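Local coordinates for galactose mutarotase-like protein (Clostridium acetobutylicum, PDB 3OS7) that probably binds carbohydrate and interconverts the anomers of an aldose sugar, at residues S115-H120 / E132-D136. Numbering follows the deposited sequence.
Sequences SKWTVH and EVVFD
Thr118 and Val134 form an antiparallel hydrogen-bonded pair in the beta hairpin of strands 118-125 and 128-137, with Thr118 N to Val134 O and Val134 N to Thr118 O both 2.9 Å and close to straight. The next pair, Val119 with Val133, is non-hydrogen-bonded, and beyond it His120 N donates to Glu132 O at 2.7 Å. Strand 128-137 pairs in turn with strand 151-160, so the hairpin extends the antiparallel beta framework of this galactose mutarotase-like fold.

Where residues 115-117 lead into the strand, Trp117 lies across Phe135. Phe135 CB sits 3.6 Å from the centroid of the Trp117 six-membered ring and 12° off its normal, a CH-pi contact over the indole face. With chi1 of -179° turning CG away from the backbone N, the phenyl ring of Phe135 passes beyond the indole to Ser115 CB and to Lys116 O, the latter at the ring edge, 3.4 Å from CD1. Val133 CG2 reaches Trp117 CE3 obliquely, while Trp117 NE1 bonds to Ile112 O. Phe153 and Leu155 of strand 151-160 also touch the indole, tying it to the adjoining strand.

On the face that carries Thr118 and Val134, the two methyls of Val134 have different neighbours: CG2 approaches Thr118 OG1, while CG1 lies obliquely against His120 CB and CG. The His120 ring and the Glu132 carboxylate run side by side, their planes 12° apart, with OE1 at the ring edge 3.3 Å from CD2; OE2 is taken by Ser156 OG. Asp136 OD1 accepts from Gln152 NE2, and its OD2 accepts from a water, 2.6 Å away, that also hydrogen-bonds Thr118 OG1.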
ATOM      1  N   SER A 115      14.097  -0.954  -3.443  1.00 17.49           N
ATOM      2  CA  SER A 115      14.948  -0.780  -4.628  1.00 18.63           C
ATOM      3  C   SER A 115      14.903   0.627  -5.183  1.00 16.24           C
ATOM      4  O   SER A 115      14.033   1.410  -4.828  1.00 13.45           O
ATOM      5  CB  SER A 115      14.518  -1.782  -5.696  1.00 20.68           C
ATOM      6  OG  SER A 115      14.816  -3.078  -5.235  1.00 23.61           O
ATOM      7  N   LYS A 116      15.864   0.963  -6.037  1.00 16.36           N
ATOM      8  CA  LYS A 116      15.900   2.301  -6.641  1.00 16.20           C
ATOM      9  C   LYS A 116      14.969   2.384  -7.830  1.00 17.29           C
ATOM     10  O   LYS A 116      15.030   1.555  -8.721  1.00 20.16           O
ATOM     11  CB  LYS A 116      17.303   2.659  -7.123  1.00 18.14           C
ATOM     12  CG  LYS A 116      18.340   2.695  -6.029  1.00 28.20           C
ATOM     13  CD  LYS A 116      19.626   3.389  -6.527  1.00 36.39           C
ATOM     14  CE  LYS A 116      20.785   3.058  -5.607  1.00 45.25           C
ATOM     15  NZ  LYS A 116      21.989   3.892  -5.919  1.00 58.70           N
ATOM     16  N   TRP A 117      14.097   3.384  -7.814  1.00 16.44           N
ATOM     17  CA  TRP A 117      13.238   3.696  -8.914  1.00 15.30           C
ATOM     18  C   TRP A 117      13.771   4.952  -9.568  1.00 16.51           C
ATOM     19  O   TRP A 117      14.538   5.697  -8.942  1.00 19.69           O
ATOM     20  CB  TRP A 117      11.815   3.925  -8.420  1.00 14.15           C
ATOM     21  CG  TRP A 117      11.118   2.704  -7.890  1.00 13.29           C
ATOM     22  CD1 TRP A 117      11.560   1.864  -6.887  1.00 13.03           C
ATOM     23  CD2 TRP A 117       9.794   2.250  -8.221  1.00 12.06           C
ATOM     24  NE1 TRP A 117      10.628   0.897  -6.634  1.00 13.36           N
ATOM     25  CE2 TRP A 117       9.534   1.108  -7.435  1.00 15.60           C
ATOM     26  CE3 TRP A 117       8.837   2.663  -9.143  1.00 14.79           C
ATOM     27  CZ2 TRP A 117       8.339   0.387  -7.529  1.00 12.76           C
ATOM     28  CZ3 TRP A 117       7.665   1.950  -9.242  1.00 15.22           C
ATOM     29  CH2 TRP A 117       7.426   0.821  -8.443  1.00 13.63           C
ATOM     30  N   THR A 118      13.382   5.192 -10.816  1.00 17.44           N
ATOM     31  CA  THR A 118      13.815   6.383 -11.534  1.00 19.72           C
ATOM     32  C   THR A 118      12.626   7.268 -11.841  1.00 18.74           C
ATOM     33  O   THR A 118      11.505   6.781 -11.980  1.00 18.66           O
ATOM     34  CB  THR A 118      14.566   6.021 -12.783  1.00 22.30           C
ATOM     35  OG1 THR A 118      13.739   5.232 -13.620  1.00 21.66           O
ATOM     36  CG2 THR A 118      15.822   5.204 -12.409  1.00 24.70           C
ATOM     37  N   VAL A 119      12.863   8.568 -11.877  1.00 18.81           N
ATOM     38  CA  VAL A 119      11.800   9.531 -12.139  1.00 18.62           C
ATOM     39  C   VAL A 119      11.483   9.471 -13.620  1.00 20.41           C
ATOM     40  O   VAL A 119      12.372   9.586 -14.469  1.00 19.35           O
ATOM     41  CB  VAL A 119      12.191  10.949 -11.696  1.00 21.88           C
ATOM     42  CG1 VAL A 119      11.131  11.954 -12.109  1.00 20.33           C
ATOM     43  CG2 VAL A 119      12.398  11.001 -10.203  1.00 19.92           C
ATOM     44  N   HIS A 120      10.206   9.289 -13.939  1.00 17.15           N
ATOM     45  CA  HIS A 120       9.787   9.081 -15.306  1.00 19.82           C
ATOM     46  C   HIS A 120       9.144  10.344 -15.882  1.00 20.06           C
ATOM     47  O   HIS A 120       9.329  10.658 -17.068  1.00 19.88           O
ATOM     48  CB  HIS A 120       8.852   7.864 -15.345  1.00 18.87           C
ATOM     49  CG  HIS A 120       8.285   7.573 -16.686  1.00 23.21           C
ATOM     50  ND1 HIS A 120       9.036   7.015 -17.706  1.00 28.67           N
ATOM     51  CD2 HIS A 120       7.039   7.759 -17.186  1.00 23.25           C
ATOM     52  CE1 HIS A 120       8.268   6.870 -18.775  1.00 33.30           C
ATOM     53  NE2 HIS A 120       7.050   7.301 -18.481  1.00 28.84           N
ATOM     54  N   GLU A 132       5.662  10.708 -11.771  1.00 14.68           N
ATOM     55  CA  GLU A 132       5.670   9.277 -12.067  1.00 14.08           C
ATOM     56  C   GLU A 132       7.062   8.720 -11.887  1.00 16.48           C
ATOM     57  O   GLU A 132       8.047   9.347 -12.311  1.00 17.87           O
ATOM     58  CB  GLU A 132       5.206   9.002 -13.512  1.00 14.70           C
ATOM     59  CG  GLU A 132       3.831   9.573 -13.836  1.00 21.94           C
ATOM     60  CD  GLU A 132       3.283   9.111 -15.197  1.00 27.80           C
ATOM     61  OE1 GLU A 132       4.089   8.741 -16.070  1.00 23.84           O
ATOM     62  OE2 GLU A 132       2.042   9.111 -15.369  1.00 19.35           O
ATOM     63  N   VAL A 133       7.140   7.540 -11.284  1.00 16.95           N
ATOM     64  CA  VAL A 133       8.402   6.833 -11.090  1.00 15.93           C
ATOM     65  C   VAL A 133       8.239   5.457 -11.684  1.00 16.11           C
ATOM     66  O   VAL A 133       7.140   4.915 -11.719  1.00 14.83           O
ATOM     67  CB  VAL A 133       8.832   6.719  -9.583  1.00 15.62           C
ATOM     68  CG1 VAL A 133       9.206   8.107  -9.041  1.00 17.37           C
ATOM     69  CG2 VAL A 133       7.722   6.028  -8.720  1.00 15.34           C
ATOM     70  N   VAL A 134       9.326   4.902 -12.183  1.00 14.18           N
ATOM     71  CA  VAL A 134       9.312   3.553 -12.708  1.00 14.15           C
ATOM     72  C   VAL A 134      10.429   2.705 -12.136  1.00 15.52           C
ATOM     73  O   VAL A 134      11.466   3.214 -11.681  1.00 15.08           O
ATOM     74  CB  VAL A 134       9.430   3.520 -14.250  1.00 16.25           C
ATOM     75  CG1 VAL A 134       8.223   4.193 -14.903  1.00 16.04           C
ATOM     76  CG2 VAL A 134      10.726   4.147 -14.710  1.00 20.38           C
ATOM     77  N   PHE A 135      10.178   1.410 -12.123  1.00 15.25           N
ATOM     78  CA  PHE A 135      11.169   0.413 -11.774  1.00 15.57           C
ATOM     79  C   PHE A 135      11.303  -0.557 -12.932  1.00 17.26           C
ATOM     80  O   PHE A 135      10.342  -1.239 -13.284  1.00 17.25           O
ATOM     81  CB  PHE A 135      10.739  -0.385 -10.553  1.00 16.12           C
ATOM     82  CG  PHE A 135      11.761  -1.417 -10.156  1.00 13.77           C
ATOM     83  CD1 PHE A 135      12.941  -1.035  -9.551  1.00 22.22           C
ATOM     84  CD2 PHE A 135      11.583  -2.727 -10.454  1.00 16.08           C
ATOM     85  CE1 PHE A 135      13.895  -1.963  -9.226  1.00 22.61           C
ATOM     86  CE2 PHE A 135      12.545  -3.673 -10.146  1.00 16.89           C
ATOM     87  CZ  PHE A 135      13.690  -3.297  -9.532  1.00 21.35           C
ATOM     88  N   ASP A 136      12.497  -0.614 -13.502  1.00 15.30           N
ATOM     89  CA  ASP A 136      12.806  -1.499 -14.624  1.00 15.97           C
ATOM     90  C   ASP A 136      13.552  -2.730 -14.125  1.00 18.55           C
ATOM     91  O   ASP A 136      14.665  -2.637 -13.590  1.00 20.19           O
ATOM     92  CB  ASP A 136      13.652  -0.762 -15.646  1.00 19.78           C
ATOM     93  CG  ASP A 136      12.955   0.476 -16.207  1.00 25.79           C
ATOM     94  OD1 ASP A 136      11.844   0.323 -16.764  1.00 29.05           O
ATOM     95  OD2 ASP A 136      13.519   1.594 -16.091  1.00 34.26           O
TER
HETATM   96  O   HOH W   1      14.473   2.780 -13.977  1.00 41.27           O